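Local coordinates for protein fusion DH (Streptomyces sp. MJ635-86F5, PDB 6K97) that catalyses dehydration of the beta-hydroxyacyl chain in cremimycin biosynthesis, as an engineered fusion of the split dehydratase domain of its polyketide synthase, at the interface of chains A and B. Numbering follows the deposited sequence. Chains: chain A/B, Fusion DH.

The interface of chains A and B. Residues chain A 24, 27, 29, 39; chain B 24, 27, 29, 39.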
ATOM      1  N   ALA A  24      -2.175  -1.695 -12.291  1.00 45.09           N
ATOM      2  CA  ALA A  24      -2.510  -1.208 -10.879  1.00 46.58           C
ATOM      3  C   ALA A  24      -3.774  -1.836 -10.312  1.00 46.65           C
ATOM      4  O   ALA A  24      -3.744  -2.465  -9.258  1.00 50.99           O
ATOM      5  CB  ALA A  24      -2.607   0.295 -10.782  1.00 44.42           C
ATOM      6  N   LEU A  27      -3.170  -5.457  -9.735  1.00 44.52           N
ATOM      7  CA  LEU A  27      -2.585  -5.886  -8.490  1.00 45.47           C
ATOM      8  C   LEU A  27      -3.455  -5.643  -7.239  1.00 44.74           C
ATOM      9  O   LEU A  27      -3.072  -5.990  -6.117  1.00 41.74           O
ATOM     10  CB  LEU A  27      -1.202  -5.253  -8.325  1.00 47.66           C
ATOM     11  CG  LEU A  27      -0.154  -5.588  -9.425  1.00 49.62           C
ATOM     12  CD1 LEU A  27       1.057  -4.700  -9.205  1.00 50.80           C
ATOM     13  CD2 LEU A  27       0.289  -7.041  -9.482  1.00 49.91           C
ATOM     14  N   LEU A  29      -4.764  -2.486  -6.525  1.00 43.51           N
ATOM     15  CA  LEU A  29      -4.576  -1.079  -6.056  1.00 43.22           C
ATOM     16  C   LEU A  29      -5.231  -0.013  -6.913  1.00 40.34           C
ATOM     17  O   LEU A  29      -5.498  -0.217  -8.068  1.00 41.12           O
ATOM     18  CB  LEU A  29      -3.089  -0.735  -6.005  1.00 43.47           C
ATOM     19  CG  LEU A  29      -2.318  -1.617  -5.034  1.00 46.77           C
ATOM     20  CD1 LEU A  29      -1.144  -2.305  -5.743  1.00 47.76           C
ATOM     21  CD2 LEU A  29      -1.834  -0.827  -3.821  1.00 46.60           C
ATOM     22  N   THR A  39       0.552   4.578  -7.590  1.00 41.85           N
ATOM     23  CA  THR A  39      -0.618   4.151  -6.798  1.00 41.91           C
ATOM     24  C   THR A  39      -0.928   5.063  -5.593  1.00 41.56           C
ATOM     25  O   THR A  39      -0.063   5.761  -5.090  1.00 42.88           O
ATOM     26  CB  THR A  39      -0.432   2.714  -6.210  1.00 43.76           C
ATOM     27  OG1 THR A  39       0.550   2.736  -5.161  1.00 41.91           O
ATOM     28  CG2 THR A  39      -0.024   1.696  -7.272  1.00 43.30           C
TER
ATOM     29  N   ALA B  24       4.571  -5.589 -10.297  1.00 45.26           N
ATOM     30  CA  ALA B  24       4.557  -5.237  -8.817  1.00 44.83           C
ATOM     31  C   ALA B  24       5.710  -4.319  -8.401  1.00 47.16           C
ATOM     32  O   ALA B  24       5.487  -3.228  -7.904  1.00 51.94           O
ATOM     33  CB  ALA B  24       4.528  -6.455  -7.926  1.00 41.18           C
ATOM     34  N   LEU B  27       5.223  -1.004 -10.026  1.00 49.38           N
ATOM     35  CA  LEU B  27       4.411   0.009  -9.378  1.00 51.44           C
ATOM     36  C   LEU B  27       4.963   0.516  -8.022  1.00 50.66           C
ATOM     37  O   LEU B  27       4.338   1.370  -7.359  1.00 47.56           O
ATOM     38  CB  LEU B  27       2.999  -0.504  -9.200  1.00 50.78           C
ATOM     39  CG  LEU B  27       2.334  -0.874 -10.529  1.00 55.76           C
ATOM     40  CD1 LEU B  27       1.043  -1.625 -10.208  1.00 60.92           C
ATOM     41  CD2 LEU B  27       2.040   0.290 -11.445  1.00 57.80           C
ATOM     42  N   LEU B  29       5.831  -1.744  -5.416  1.00 45.10           N
ATOM     43  CA  LEU B  29       5.473  -2.709  -4.340  1.00 44.60           C
ATOM     44  C   LEU B  29       6.246  -4.021  -4.335  1.00 45.12           C
ATOM     45  O   LEU B  29       6.797  -4.423  -5.337  1.00 45.23           O
ATOM     46  CB  LEU B  29       3.994  -3.070  -4.447  1.00 44.46           C
ATOM     47  CG  LEU B  29       3.079  -1.841  -4.258  1.00 45.16           C
ATOM     48  CD1 LEU B  29       2.183  -1.698  -5.464  1.00 45.98           C
ATOM     49  CD2 LEU B  29       2.306  -1.897  -2.951  1.00 42.65           C
ATOM     50  N   THR B  39       0.526  -8.625  -3.773  1.00 47.46           N
ATOM     51  CA  THR B  39       1.500  -7.763  -3.061  1.00 44.30           C
ATOM     52  C   THR B  39       1.468  -7.901  -1.535  1.00 42.78           C
ATOM     53  O   THR B  39       0.480  -8.333  -0.963  1.00 42.27           O
ATOM     54  CB  THR B  39       1.255  -6.251  -3.344  1.00 42.40           C
ATOM     55  OG1 THR B  39       0.064  -5.817  -2.667  1.00 43.62           O
ATOM     56  CG2 THR B  39       1.134  -5.947  -4.822  1.00 40.90           C
TER
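A:Leu27 meets its twin B:Leu27 end-on across the two-fold axis, the CD1 methyls 3.2 Å apart. Along A:Leu27, CB lies 4.3 Å from the CG2 methyl of B:Thr39. CG, anti to its own carbonyl carbon (chi1 -60°), lies 4.2 Å from B:Leu27 CD1, and the extended second torsion (chi2 171°) sends CD1 outward as the leading tip. That methyl does most of the touching: besides B:Leu27 CD1, it reaches B:Ala24, 3.6 Å from the backbone CA and 4.1 Å from the CB methyl. The other branch stands farther back, A:Leu27 CD2 being 4.6 Å from B:Ala24 CB.

A second symmetric pair lies beside the first. A:Leu29 and B:Leu29 also approach tip to tip, their CD1 methyls 3.4 Å apart. Within its own chain, A:Leu29 CD1 rests 3.9 Å from A:Leu27 CB, and the two leucines pack side by side, presenting neighbouring methyls to the partner. Exchanging the chains repeats every contact, and the four leucines form a small aliphatic core flanked by the alanines and threonines.

The patch belongs to the N-terminal part of the fusion, near the start of the modelled chain: A:Leu27 ends the 3-10 helix 25-27, A:Leu29 follows in a loop, and A:Thr39 opens strand 39-42, as in chain B. It joins the ends of two double hot dog folds, an arrangement that may reflect dehydratase dimerisation, although the crystal alone does not establish this.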